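Local coordinates for alpha-glucosidase (Bacteroides thetaiotaomicron, PDB 5XFM), which hydrolyses beta-L-arabinopyranosides and alpha-galactosides as a bifunctional glycoside hydrolase of family 97, at residues A[148-154]-A[181-185]; A[282-286]-A[443-447]; A[301-305]-A[495-500]; A[368-373]-A[403-407]; A[603-609]-A[636-642]. The protein carries 1 engineered substitution. One frame throughout, in Å; residues are numbered along the deposited sequence.

Interaction 1 of 5, residues A[148-154]-A[181-185]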
# COMPACT_ATOMS: atom_id res chain seq x y z
N PHE A 148 -6.25 -10.81 20.19
CA PHE A 148 -7.60 -10.34 19.90
C PHE A 148 -8.69 -11.04 20.70
O PHE A 148 -8.50 -12.16 21.17
CB PHE A 148 -7.89 -10.49 18.40
CG PHE A 148 -7.01 -9.65 17.54
CD1 PHE A 148 -7.36 -8.34 17.25
CD2 PHE A 148 -5.84 -10.16 17.02
CE1 PHE A 148 -6.55 -7.55 16.45
CE2 PHE A 148 -5.02 -9.37 16.23
CZ PHE A 148 -5.38 -8.07 15.94
N PRO A 149 -9.84 -10.37 20.88
CA PRO A 149 -10.98 -11.05 21.50
C PRO A 149 -11.39 -12.29 20.73
O PRO A 149 -11.30 -12.34 19.51
CB PRO A 149 -12.09 -9.99 21.46
CG PRO A 149 -11.37 -8.70 21.42
CD PRO A 149 -10.12 -8.94 20.62
N GLU A 150 -11.85 -13.29 21.48
CA GLU A 150 -12.22 -14.61 20.99
C GLU A 150 -13.04 -14.61 19.70
O GLU A 150 -12.82 -15.44 18.82
CB GLU A 150 -12.96 -15.34 22.11
CG GLU A 150 -11.99 -16.10 23.00
CD GLU A 150 -12.66 -16.81 24.15
OE1 GLU A 150 -13.84 -17.19 24.02
OE2 GLU A 150 -12.00 -16.97 25.21
N GLN A 151 -14.00 -13.70 19.59
CA GLN A 151 -14.95 -13.73 18.48
C GLN A 151 -14.40 -13.05 17.23
O GLN A 151 -15.12 -12.85 16.25
CB GLN A 151 -16.27 -13.06 18.89
CG GLN A 151 -16.20 -11.54 19.02
CD GLN A 151 -15.59 -11.06 20.33
OE1 GLN A 151 -14.91 -11.81 21.04
NE2 GLN A 151 -15.82 -9.79 20.66
N THR A 152 -13.12 -12.69 17.25
CA THR A 152 -12.51 -11.92 16.17
C THR A 152 -12.34 -12.73 14.89
O THR A 152 -11.82 -13.84 14.93
CB THR A 152 -11.13 -11.37 16.57
OG1 THR A 152 -11.26 -10.52 17.72
CG2 THR A 152 -10.51 -10.60 15.42
N THR A 153 -12.77 -12.17 13.75
CA THR A 153 -12.45 -12.79 12.46
C THR A 153 -11.42 -11.97 11.68
O THR A 153 -11.11 -10.83 12.03
CB THR A 153 -13.71 -13.01 11.60
OG1 THR A 153 -14.44 -11.78 11.49
CG2 THR A 153 -14.60 -14.07 12.22
N THR A 154 -10.87 -12.57 10.62
CA THR A 154 -9.69 -12.00 9.96
C THR A 154 -9.83 -11.85 8.45
O THR A 154 -10.53 -12.62 7.79
CB THR A 154 -8.44 -12.86 10.25
OG1 THR A 154 -8.47 -14.03 9.42
CG2 THR A 154 -8.40 -13.31 11.71
N ALA A 181 -12.35 -14.94 7.91
CA ALA A 181 -11.81 -16.24 8.28
C ALA A 181 -11.74 -16.38 9.79
O ALA A 181 -11.53 -15.40 10.50
CB ALA A 181 -10.44 -16.43 7.66
N PRO A 182 -11.92 -17.61 10.30
CA PRO A 182 -11.68 -17.83 11.73
C PRO A 182 -10.22 -17.57 12.07
O PRO A 182 -9.36 -17.76 11.20
CB PRO A 182 -12.05 -19.30 11.94
CG PRO A 182 -12.80 -19.72 10.71
CD PRO A 182 -12.34 -18.83 9.60
N MET A 183 -9.95 -17.11 13.30
CA MET A 183 -8.58 -16.87 13.74
C MET A 183 -7.78 -18.17 13.78
O MET A 183 -6.58 -18.18 13.53
CB MET A 183 -8.56 -16.21 15.13
CG MET A 183 -8.53 -14.69 15.08
SD MET A 183 -8.26 -13.93 16.69
CE MET A 183 -9.31 -14.92 17.75
N SER A 184 -8.47 -19.26 14.08
CA SER A 184 -7.84 -20.57 14.20
C SER A 184 -7.31 -21.11 12.87
O SER A 184 -6.57 -22.09 12.85
CB SER A 184 -8.83 -21.58 14.78
OG SER A 184 -9.81 -21.90 13.81
N ASP A 185 -7.71 -20.50 11.76
CA ASP A 185 -7.22 -20.93 10.46
C ASP A 185 -5.70 -20.86 10.38
O ASP A 185 -5.07 -19.98 10.95
CB ASP A 185 -7.83 -20.11 9.33
CG ASP A 185 -9.21 -20.58 8.96
OD1 ASP A 185 -9.71 -21.51 9.63
OD2 ASP A 185 -9.79 -20.05 7.99
O HOH W 1 -7.44 -16.25 10.19
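Met-183 reaches from the loop after strand 178-182 to Thr-152 and Phe-148, beside the turn before strand 153-156. Its CB lies near the carbonyl O of Thr-152, and CG settles between that oxygen (Met-183 CG to Thr-152 O 3.4 Å) and the methyl of Thr-154 (Met-183 CG to Thr-154 CG2 3.6 Å). SD then passes Thr-152 CB at 3.8 Å and Phe-148 CB at 3.9 Å, and its approach to the Phe-148 ring is an oblique Met-aromatic contact. A bend at chi3 (-43°) turns CE toward the carbonyl oxygens of Pro-149 and Glu-150 in the type I turn 149-152. Beyond the thioether, Thr-154 and Ala-181 form an antiparallel hydrogen-bonded pair, Thr-154 N to Ala-181 O being 2.9 Å. A water joins Thr-154 OG1 to Pro-182 O. Two backbone bonds thus fix the register at the edge of one of the N-terminal domain's sheets, while the buried Met-183 side chain, which also touches Tyr-232, adds dispersion contacts that depend little on direction.

Interaction 2 of 5, residues A[282-286]-A[443-447]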
# COMPACT_ATOMS: atom_id res chain seq x y z
N VAL A 282 6.32 9.50 10.64
CA VAL A 282 7.58 9.51 9.89
C VAL A 282 7.85 10.87 9.24
O VAL A 282 6.94 11.68 9.05
CB VAL A 282 7.60 8.41 8.80
CG1 VAL A 282 7.30 7.05 9.42
CG2 VAL A 282 6.60 8.72 7.70
N SER A 283 9.11 11.10 8.88
CA SER A 283 9.52 12.35 8.23
C SER A 283 10.38 12.06 7.00
O SER A 283 10.99 11.00 6.92
CB SER A 283 10.29 13.23 9.23
OG SER A 283 9.60 13.29 10.47
N PRO A 284 10.44 13.01 6.05
CA PRO A 284 11.32 12.87 4.88
C PRO A 284 12.77 12.65 5.27
O PRO A 284 13.26 13.29 6.20
CB PRO A 284 11.14 14.20 4.15
CG PRO A 284 9.75 14.62 4.48
CD PRO A 284 9.52 14.16 5.91
N LEU A 285 13.45 11.75 4.56
CA LEU A 285 14.84 11.42 4.85
C LEU A 285 15.79 12.24 3.98
O LEU A 285 17.00 12.24 4.21
CB LEU A 285 15.09 9.93 4.68
CG LEU A 285 14.43 9.09 5.78
CD1 LEU A 285 14.38 7.61 5.40
CD2 LEU A 285 15.13 9.29 7.12
N TYR A 286 15.24 12.92 2.98
CA TYR A 286 16.00 13.91 2.22
C TYR A 286 15.07 14.93 1.57
O TYR A 286 13.86 14.74 1.50
CB TYR A 286 16.93 13.26 1.18
CG TYR A 286 16.31 12.23 0.25
CD1 TYR A 286 16.34 10.88 0.58
CD2 TYR A 286 15.75 12.60 -0.97
CE1 TYR A 286 15.80 9.93 -0.26
CE2 TYR A 286 15.21 11.64 -1.83
CZ TYR A 286 15.24 10.31 -1.46
OH TYR A 286 14.71 9.35 -2.29
N ARG A 443 6.12 9.77 2.28
CA ARG A 443 6.65 10.85 3.09
C ARG A 443 8.15 10.69 3.25
O ARG A 443 8.89 11.67 3.17
CB ARG A 443 5.97 10.90 4.45
CG ARG A 443 6.37 12.11 5.27
CD ARG A 443 5.25 12.55 6.18
NE ARG A 443 5.63 13.72 6.98
CZ ARG A 443 5.52 14.97 6.54
NH1 ARG A 443 5.04 15.21 5.32
NH2 ARG A 443 5.88 15.99 7.32
N MET A 444 8.60 9.47 3.51
CA MET A 444 10.02 9.23 3.71
C MET A 444 10.86 9.57 2.47
O MET A 444 11.98 10.08 2.60
CB MET A 444 10.26 7.79 4.14
CG MET A 444 9.69 7.50 5.52
SD MET A 444 9.36 5.77 5.84
CE MET A 444 11.02 5.12 6.00
N TYR A 445 10.32 9.31 1.27
CA TYR A 445 11.05 9.51 0.01
C TYR A 445 10.30 10.38 -1.01
O TYR A 445 9.32 9.92 -1.62
CB TYR A 445 11.38 8.16 -0.63
CG TYR A 445 12.05 7.19 0.30
CD1 TYR A 445 13.42 7.26 0.55
CD2 TYR A 445 11.31 6.20 0.95
CE1 TYR A 445 14.03 6.37 1.41
CE2 TYR A 445 11.91 5.31 1.80
CZ TYR A 445 13.27 5.39 2.03
OH TYR A 445 13.87 4.50 2.89
N PRO A 446 10.77 11.61 -1.24
CA PRO A 446 10.13 12.61 -2.12
C PRO A 446 9.87 12.12 -3.55
O PRO A 446 8.93 12.60 -4.18
CB PRO A 446 11.14 13.76 -2.14
CG PRO A 446 11.92 13.61 -0.88
CD PRO A 446 12.00 12.14 -0.61
N ASN A 447 10.69 11.19 -4.04
CA ASN A 447 10.55 10.73 -5.43
C ASN A 447 9.91 9.34 -5.55
O ASN A 447 9.83 8.78 -6.63
CB ASN A 447 11.92 10.73 -6.12
CG ASN A 447 12.97 9.92 -5.37
OD1 ASN A 447 13.04 9.95 -4.14
ND2 ASN A 447 13.80 9.21 -6.12
O HOH W 2 7.63 14.88 9.97
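Tyr-286 OH donates to Asn-447 OD1 at 2.6 Å, in the plane of the amide carbonyl and on a lone pair. Asn-447 ND2 is held in turn by the carbonyls of Leu-420 and Leu-428. Tyr-286 CG sits between its own backbone N and carbonyl carbon (chi1 50°), which brings the ring over Pro-446: CD of the proline lies 3.9 Å from the ring centroid, a CH-pi contact over the face. Tyr-286 CE1 meets the edge of the Tyr-445 ring at CD1, 3.7 Å away. The segment 282-286 lies in the loop between helix 277-280 and the first barrel strand, 295-299, and here it runs past the end of barrel helix 441-444. Leu-285 N bonds almost straight to Met-444 O at 3.0 Å. Farther back, Pro-284 CD lies over one face of the Arg-443 guanidinium, whose NE makes a weak, in-plane bond to Val-282 O. Arg-443 NH1 turns to Gln-84, and Val-282 CG2 packs on Met-444 CG at 4.0 Å.

Interaction 3 of 5, residues A[301-305]-A[495-500]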
# COMPACT_ATOMS: atom_id res chain seq x y z
N TRP A 301 2.62 -3.44 -22.39
CA TRP A 301 2.85 -4.82 -21.96
C TRP A 301 1.65 -5.48 -21.26
O TRP A 301 1.50 -6.68 -21.32
CB TRP A 301 4.06 -4.91 -21.04
CG TRP A 301 4.32 -6.30 -20.54
CD1 TRP A 301 5.09 -7.26 -21.14
CD2 TRP A 301 3.77 -6.90 -19.37
NE1 TRP A 301 5.06 -8.42 -20.39
CE2 TRP A 301 4.25 -8.22 -19.30
CE3 TRP A 301 2.91 -6.45 -18.36
CZ2 TRP A 301 3.91 -9.09 -18.27
CZ3 TRP A 301 2.57 -7.31 -17.33
CH2 TRP A 301 3.07 -8.62 -17.30
N ILE A 302 0.83 -4.71 -20.55
CA ILE A 302 -0.25 -5.35 -19.79
C ILE A 302 -1.20 -6.16 -20.71
O ILE A 302 -1.49 -7.33 -20.43
CB ILE A 302 -1.05 -4.33 -18.94
CG1 ILE A 302 -2.19 -5.02 -18.20
CG2 ILE A 302 -1.57 -3.16 -19.77
CD1 ILE A 302 -1.74 -6.14 -17.29
N LEU A 303 -1.62 -5.57 -21.82
CA LEU A 303 -2.54 -6.25 -22.73
C LEU A 303 -1.88 -6.85 -23.97
O LEU A 303 -2.41 -7.80 -24.55
CB LEU A 303 -3.64 -5.28 -23.16
CG LEU A 303 -4.76 -5.09 -22.13
CD1 LEU A 303 -5.76 -4.06 -22.61
CD2 LEU A 303 -5.44 -6.42 -21.88
N TRP A 304 -0.75 -6.29 -24.40
CA TRP A 304 -0.08 -6.75 -25.61
C TRP A 304 1.16 -7.59 -25.29
O TRP A 304 1.75 -8.20 -26.18
CB TRP A 304 0.27 -5.56 -26.50
CG TRP A 304 -0.93 -4.85 -27.08
CD1 TRP A 304 -2.24 -5.03 -26.72
CD2 TRP A 304 -0.93 -3.86 -28.11
NE1 TRP A 304 -3.05 -4.20 -27.47
CE2 TRP A 304 -2.26 -3.48 -28.33
CE3 TRP A 304 0.08 -3.26 -28.88
CZ2 TRP A 304 -2.62 -2.52 -29.28
CZ3 TRP A 304 -0.28 -2.31 -29.82
CH2 TRP A 304 -1.62 -1.95 -30.02
N GLN A 305 1.55 -7.59 -24.02
CA GLN A 305 2.61 -8.45 -23.49
C GLN A 305 3.97 -8.31 -24.19
O GLN A 305 4.25 -7.27 -24.80
CB GLN A 305 2.16 -9.91 -23.52
CG GLN A 305 0.92 -10.18 -22.66
CD GLN A 305 1.20 -10.11 -21.17
OE1 GLN A 305 2.10 -10.78 -20.67
NE2 GLN A 305 0.42 -9.30 -20.45
N ASN A 495 -10.96 -3.26 -22.42
CA ASN A 495 -11.06 -4.46 -23.25
C ASN A 495 -12.02 -5.48 -22.64
O ASN A 495 -12.11 -5.60 -21.42
CB ASN A 495 -9.67 -5.09 -23.41
CG ASN A 495 -8.96 -4.64 -24.68
OD1 ASN A 495 -9.24 -3.57 -25.21
ND2 ASN A 495 -8.01 -5.44 -25.13
N LYS A 496 -12.75 -6.21 -23.48
CA LYS A 496 -13.62 -7.28 -22.99
C LYS A 496 -12.86 -8.59 -22.95
O LYS A 496 -13.15 -9.46 -22.13
CB LYS A 496 -14.85 -7.44 -23.87
CG LYS A 496 -15.80 -6.27 -23.87
CD LYS A 496 -16.81 -6.42 -24.99
CE LYS A 496 -17.72 -5.22 -25.09
NZ LYS A 496 -18.74 -5.26 -24.01
N ARG A 497 -11.89 -8.72 -23.84
CA ARG A 497 -11.06 -9.90 -23.86
C ARG A 497 -9.61 -9.49 -23.69
O ARG A 497 -9.11 -8.61 -24.41
CB ARG A 497 -11.25 -10.69 -25.16
CG ARG A 497 -12.67 -11.21 -25.34
CD ARG A 497 -13.05 -12.20 -24.25
NE ARG A 497 -12.19 -13.38 -24.25
CZ ARG A 497 -12.36 -14.42 -25.04
NH1 ARG A 497 -13.36 -14.43 -25.92
NH2 ARG A 497 -11.53 -15.46 -24.97
N LEU A 498 -8.92 -10.14 -22.76
CA LEU A 498 -7.63 -9.64 -22.30
C LEU A 498 -6.48 -10.17 -23.13
O LEU A 498 -5.62 -10.91 -22.63
CB LEU A 498 -7.41 -9.96 -20.82
CG LEU A 498 -7.94 -8.92 -19.84
CD1 LEU A 498 -9.37 -8.49 -20.16
CD2 LEU A 498 -7.84 -9.41 -18.39
N ASN A 499 -6.48 -9.79 -24.41
CA ASN A 499 -5.36 -10.03 -25.32
C ASN A 499 -5.26 -8.86 -26.30
O ASN A 499 -6.05 -7.91 -26.22
CB ASN A 499 -5.53 -11.37 -26.04
CG ASN A 499 -6.61 -11.35 -27.11
OD1 ASN A 499 -7.44 -10.45 -27.17
ND2 ASN A 499 -6.62 -12.38 -27.94
N ARG A 500 -4.30 -8.91 -27.22
CA ARG A 500 -4.03 -7.77 -28.09
C ARG A 500 -5.19 -7.42 -29.04
O ARG A 500 -5.50 -6.24 -29.22
CB ARG A 500 -2.76 -8.01 -28.90
CG ARG A 500 -2.41 -6.86 -29.83
CD ARG A 500 -0.94 -6.90 -30.22
NE ARG A 500 -0.61 -5.88 -31.20
CZ ARG A 500 0.64 -5.50 -31.48
NH1 ARG A 500 1.66 -6.06 -30.84
NH2 ARG A 500 0.86 -4.55 -32.39
O HOH W 3 -5.94 -4.44 -27.17
O HOH W 4 2.05 -8.11 -28.83
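Trp-304 and Arg-500 carry this contact by stacking. The guanidinium lies flat on the indole, its plane 9° from the ring and the centres 4.0 Å apart, with Trp-304 CE3 beneath the middle of the group (Arg-500 CZ to Trp-304 CE3 3.5 Å). The same pair is an off-centre cation-pi contact with the six-membered ring, while Arg-500 CG rests over the five-membered ring in a CH-pi contact, the arginine chain being extended from CG to NE along the indole face. Van der Waals packing is lighter: Leu-303 sends CD2 toward Leu-498 CG (4.1 Å) and CD1 toward Asn-495 ND2 (3.6 Å). Helix 300-304 follows directly on the first TIM-barrel strand, 295-299, so the contact joins this short helix to the excursion that carries the hairpin 497-498/506-507. Polar links run through water. One molecule, in the indole plane, accepts from Trp-304 NE1 (2.9 Å) and Asn-495 ND2 and donates to Arg-500 O; Asn-495 OD1 is bonded by Asn-535. Another, at the guanidinium edge, accepts from Arg-500 NH1 and donates to Trp-304 O (2.7 Å). The other amino group, Arg-500 NH2, forms a salt bridge with Asp-313, which would favour the flat pose on Trp-304.

Interaction 4 of 5, residues A[368-373]-A[403-407]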
# COMPACT_ATOMS: atom_id res chain seq x y z
N TRP A 368 20.16 -12.73 -6.74
CA TRP A 368 19.37 -13.56 -5.82
C TRP A 368 18.28 -14.41 -6.48
O TRP A 368 17.64 -15.22 -5.80
CB TRP A 368 18.74 -12.67 -4.74
CG TRP A 368 17.94 -11.53 -5.29
CD1 TRP A 368 16.63 -11.55 -5.66
CD2 TRP A 368 18.41 -10.20 -5.54
NE1 TRP A 368 16.24 -10.32 -6.13
CE2 TRP A 368 17.32 -9.47 -6.06
CE3 TRP A 368 19.64 -9.55 -5.38
CZ2 TRP A 368 17.42 -8.13 -6.42
CZ3 TRP A 368 19.74 -8.22 -5.73
CH2 TRP A 368 18.63 -7.52 -6.24
N ASN A 369 18.08 -14.24 -7.78
CA ASN A 369 17.05 -15.01 -8.48
C ASN A 369 17.46 -15.42 -9.90
O ASN A 369 18.61 -15.21 -10.30
CB ASN A 369 15.74 -14.21 -8.53
CG ASN A 369 15.87 -12.88 -9.27
OD1 ASN A 369 16.55 -12.78 -10.30
ND2 ASN A 369 15.19 -11.87 -8.76
N ASP A 370 16.50 -15.93 -10.66
CA ASP A 370 16.76 -16.42 -12.02
C ASP A 370 16.11 -15.58 -13.12
O ASP A 370 15.78 -16.09 -14.18
CB ASP A 370 16.27 -17.87 -12.18
CG ASP A 370 17.08 -18.85 -11.36
OD1 ASP A 370 18.31 -18.65 -11.22
OD2 ASP A 370 16.49 -19.82 -10.87
N ILE A 371 15.91 -14.29 -12.84
CA ILE A 371 15.33 -13.39 -13.82
C ILE A 371 16.28 -13.14 -15.01
O ILE A 371 17.46 -12.83 -14.81
CB ILE A 371 14.95 -12.05 -13.16
CG1 ILE A 371 13.75 -12.26 -12.23
CG2 ILE A 371 14.65 -10.98 -14.19
CD1 ILE A 371 12.49 -12.71 -12.96
N GLU A 372 15.76 -13.28 -16.23
CA GLU A 372 16.52 -12.97 -17.44
C GLU A 372 16.04 -11.69 -18.09
O GLU A 372 16.81 -10.97 -18.72
CB GLU A 372 16.48 -14.11 -18.44
CG GLU A 372 17.48 -15.22 -18.10
CD GLU A 372 17.46 -16.40 -19.04
OE1 GLU A 372 18.52 -16.73 -19.60
OE2 GLU A 372 16.38 -17.02 -19.21
N GLN A 373 14.75 -11.43 -17.96
CA GLN A 373 14.18 -10.20 -18.51
C GLN A 373 14.93 -8.89 -18.11
O GLN A 373 15.16 -8.58 -16.94
CB GLN A 373 12.68 -10.15 -18.18
CG GLN A 373 12.11 -11.23 -17.29
CD GLN A 373 10.72 -10.81 -16.88
OE1 GLN A 373 9.91 -10.30 -17.68
NE2 GLN A 373 10.37 -11.16 -15.66
N ASP A 403 11.82 -3.92 -10.59
CA ASP A 403 11.07 -5.14 -10.33
C ASP A 403 11.89 -6.24 -9.64
O ASP A 403 13.12 -6.15 -9.57
CB ASP A 403 10.49 -5.68 -11.63
CG ASP A 403 9.13 -6.33 -11.44
OD1 ASP A 403 8.89 -6.88 -10.35
OD2 ASP A 403 8.31 -6.28 -12.39
N PHE A 404 11.19 -7.24 -9.12
CA PHE A 404 11.79 -8.51 -8.65
C PHE A 404 12.82 -8.39 -7.52
O PHE A 404 13.93 -8.90 -7.65
CB PHE A 404 12.43 -9.25 -9.83
CG PHE A 404 11.48 -9.62 -10.92
CD1 PHE A 404 10.30 -10.30 -10.64
CD2 PHE A 404 11.76 -9.30 -12.24
CE1 PHE A 404 9.42 -10.64 -11.65
CE2 PHE A 404 10.88 -9.64 -13.25
CZ PHE A 404 9.71 -10.31 -12.96
N PHE A 405 12.45 -7.78 -6.41
CA PHE A 405 13.37 -7.66 -5.28
C PHE A 405 13.50 -8.96 -4.48
O PHE A 405 12.72 -9.90 -4.67
CB PHE A 405 12.94 -6.52 -4.36
CG PHE A 405 13.23 -5.15 -4.91
CD1 PHE A 405 12.33 -4.55 -5.79
CD2 PHE A 405 14.39 -4.47 -4.58
CE1 PHE A 405 12.57 -3.28 -6.30
CE2 PHE A 405 14.64 -3.20 -5.10
CZ PHE A 405 13.73 -2.60 -5.95
N GLY A 406 14.48 -8.99 -3.58
CA GLY A 406 14.87 -10.20 -2.86
C GLY A 406 14.24 -10.51 -1.51
O GLY A 406 14.70 -11.40 -0.80
N GLY A 407 13.22 -9.77 -1.12
CA GLY A 407 12.52 -10.08 0.11
C GLY A 407 12.59 -8.97 1.14
O GLY A 407 12.78 -7.80 0.80
O HOH W 5 13.27 -11.87 -6.35
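Neither segment is regular, and their backbones stay apart, 6.3 Å between the CA atoms of Trp-368 and Gly-406 and 7.9 Å between those of Ile-371 and Phe-404. Trp-368 closes the distance with its indole: NE1 donates to Phe-404 O at 3.1 Å, the oxygen close to the ring plane and the donor tilted 19° from the carbonyl plane, and Gly-406 CA lies over the five-membered ring, 3.8 Å from its centroid, in a CH-pi contact. Ile-371 reaches Phe-404: its CG1 lies beside the backbone N (chi1 -71°), from which CD1 extends over the centre of the ring, 3.5 Å from the centroid. Asn-369 OD1 accepts from Ile-371 N in an Asx turn, and its ND2 donates to a water within bonding distance of Phe-405 O. These loops follow strands 357-363 and 399-403, neighbours in the barrel sheet, and lie at the C-terminal end of the strands, where TIM barrels carry the active site, consistent with the calcium ion about 6 Å from the Phe-404 side chain.

Interaction 5 of 5, residues A[603-609]-A[636-642]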
# COMPACT_ATOMS: atom_id res chain seq x y z
N THR A 603 -26.35 19.47 -9.31
CA THR A 603 -26.53 18.55 -10.41
C THR A 603 -25.22 17.85 -10.70
O THR A 603 -24.26 18.48 -11.12
CB THR A 603 -27.01 19.26 -11.69
OG1 THR A 603 -28.24 19.96 -11.44
CG2 THR A 603 -27.21 18.26 -12.82
N VAL A 604 -25.19 16.54 -10.48
CA VAL A 604 -23.95 15.80 -10.65
C VAL A 604 -23.98 14.99 -11.94
O VAL A 604 -25.05 14.61 -12.43
CB VAL A 604 -23.68 14.85 -9.46
CG1 VAL A 604 -23.56 15.64 -8.17
CG2 VAL A 604 -24.78 13.81 -9.35
N ALA A 605 -22.79 14.73 -12.49
CA ALA A 605 -22.65 13.84 -13.64
C ALA A 605 -22.68 12.40 -13.15
O ALA A 605 -21.92 12.03 -12.26
CB ALA A 605 -21.36 14.12 -14.40
N LEU A 606 -23.56 11.59 -13.73
CA LEU A 606 -23.75 10.23 -13.24
C LEU A 606 -23.38 9.17 -14.28
O LEU A 606 -23.97 9.10 -15.36
CB LEU A 606 -25.20 10.03 -12.80
CG LEU A 606 -25.64 8.59 -12.51
CD1 LEU A 606 -24.86 8.04 -11.34
CD2 LEU A 606 -27.14 8.51 -12.25
N TYR A 607 -22.41 8.33 -13.92
CA TYR A 607 -22.01 7.18 -14.71
C TYR A 607 -22.64 5.95 -14.07
O TYR A 607 -22.45 5.70 -12.87
CB TYR A 607 -20.49 7.04 -14.76
CG TYR A 607 -19.80 8.18 -15.48
CD1 TYR A 607 -19.59 9.40 -14.85
CD2 TYR A 607 -19.37 8.03 -16.79
CE1 TYR A 607 -18.97 10.44 -15.51
CE2 TYR A 607 -18.75 9.07 -17.45
CZ TYR A 607 -18.55 10.27 -16.81
OH TYR A 607 -17.92 11.30 -17.48
N LYS A 608 -23.37 5.19 -14.87
CA LYS A 608 -24.16 4.09 -14.34
C LYS A 608 -24.20 2.94 -15.35
O LYS A 608 -24.01 3.15 -16.54
CB LYS A 608 -25.56 4.63 -14.01
CG LYS A 608 -26.72 3.66 -14.02
CD LYS A 608 -28.03 4.43 -13.93
CE LYS A 608 -29.22 3.49 -13.82
NZ LYS A 608 -30.49 4.26 -13.68
N ASP A 609 -24.46 1.72 -14.88
CA ASP A 609 -24.69 0.61 -15.79
C ASP A 609 -26.13 0.70 -16.26
O ASP A 609 -27.03 0.85 -15.43
CB ASP A 609 -24.45 -0.75 -15.11
CG ASP A 609 -23.08 -0.85 -14.44
OD1 ASP A 609 -22.06 -0.53 -15.08
OD2 ASP A 609 -23.03 -1.27 -13.26
N GLY A 636 -20.94 -4.63 -10.90
CA GLY A 636 -21.15 -3.31 -11.46
C GLY A 636 -20.69 -2.18 -10.55
O GLY A 636 -20.20 -2.41 -9.43
N GLY A 637 -20.88 -0.96 -11.03
CA GLY A 637 -20.43 0.22 -10.32
C GLY A 637 -21.19 1.49 -10.70
O GLY A 637 -21.99 1.50 -11.64
N ILE A 638 -20.91 2.55 -9.96
CA ILE A 638 -21.54 3.85 -10.14
C ILE A 638 -20.52 4.94 -9.86
O ILE A 638 -19.67 4.78 -8.98
CB ILE A 638 -22.78 4.03 -9.21
CG1 ILE A 638 -24.05 3.58 -9.93
CG2 ILE A 638 -22.95 5.47 -8.77
CD1 ILE A 638 -25.21 3.33 -9.00
N LEU A 639 -20.56 6.02 -10.63
CA LEU A 639 -19.62 7.11 -10.40
C LEU A 639 -20.34 8.47 -10.51
O LEU A 639 -20.99 8.74 -11.51
CB LEU A 639 -18.47 6.99 -11.40
CG LEU A 639 -17.09 7.60 -11.16
CD1 LEU A 639 -16.26 7.44 -12.43
CD2 LEU A 639 -17.11 9.04 -10.69
N CYS A 640 -20.23 9.32 -9.48
CA CYS A 640 -20.82 10.67 -9.50
C CYS A 640 -19.75 11.76 -9.45
O CYS A 640 -18.85 11.71 -8.62
CB CYS A 640 -21.77 10.87 -8.31
SG CYS A 640 -23.12 9.69 -8.16
N ILE A 641 -19.83 12.75 -10.34
CA ILE A 641 -18.82 13.81 -10.37
C ILE A 641 -19.44 15.21 -10.31
O ILE A 641 -20.37 15.52 -11.07
CB ILE A 641 -17.93 13.73 -11.63
CG1 ILE A 641 -17.25 12.37 -11.72
CG2 ILE A 641 -16.89 14.84 -11.63
CD1 ILE A 641 -16.65 12.08 -13.08
N LYS A 642 -18.92 16.05 -9.42
CA LYS A 642 -19.23 17.48 -9.44
C LYS A 642 -18.22 18.32 -8.66
O LYS A 642 -18.05 18.13 -7.45
CB LYS A 642 -20.64 17.73 -8.90
CG LYS A 642 -21.07 19.20 -8.88
CD LYS A 642 -21.45 19.70 -10.26
CE LYS A 642 -21.72 21.20 -10.25
NZ LYS A 642 -21.63 21.80 -11.61
O HOH W 6 -25.00 1.60 -12.22
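Two neighbouring interior strands of the C-terminal domain's antiparallel sheet, 603-609 and 636-641, run side by side with their directions 156° apart. Ala-605 pairs with Ile-641 and Tyr-607 with Leu-639 as hydrogen-bonded pairs, the straightest bond being Tyr-607 N to Leu-639 O (2.8 Å, 177° at the hydrogen). Between them Leu-606 and Cys-640 form a non-hydrogen-bonded pair. On the sheet face of Tyr-607, its CB meets Leu-639 CB at 3.9 Å and its CE1 meets Ile-641 CD1 at 3.7 Å; Phe-546 of helix 541-549 packs edge-to-face on the same tyrosine ring and touches Leu-639 and Ile-641 as well. The other face has Leu-606, whose CG lies opposite the backbone N (chi1 169°) and whose CD1 reaches both Cys-640 SG (4.0 Å) and Ile-638 CG2 (4.1 Å). At the 609 end a carboxylate replaces the backbone ladder: Asp-609 OD2 takes the N-H of Gly-637 at 3.1 Å on its syn side. Its second oxygen, OD1, bonds Thr-511 of the barrel domain, and a water links Asp-609 N to Gly-637 O. At the far end, Lys-642 CB, at the chain terminus, packs on Val-604 CG1 at 3.7 Å. With helix 541-549 against one face, the pair is typical of the all-beta domain that follows the catalytic barrel in many glycoside hydrolases.

In the fold
The five contacts sample all three domains. Interaction 1 comes first, at the edge of one of the N-terminal domain's sheets, about 36 Å between centres from interaction 2, which lies where the loop before the first barrel strand meets helix 441-444. Interactions 3 and 4 both belong to the TIM barrel: interaction 4 joins loops after two neighbouring strands, its sequence falling between the segments of interaction 3, and their nearest atoms are about 6 Å apart. Interactions 2 and 3 alternate along the chain, so the barrel's beginning is held to two later parts. Interaction 5 closes the chain, about 11 Å from interaction 3 at the nearest atoms, and packs its sheet on barrel-domain helix 541-549.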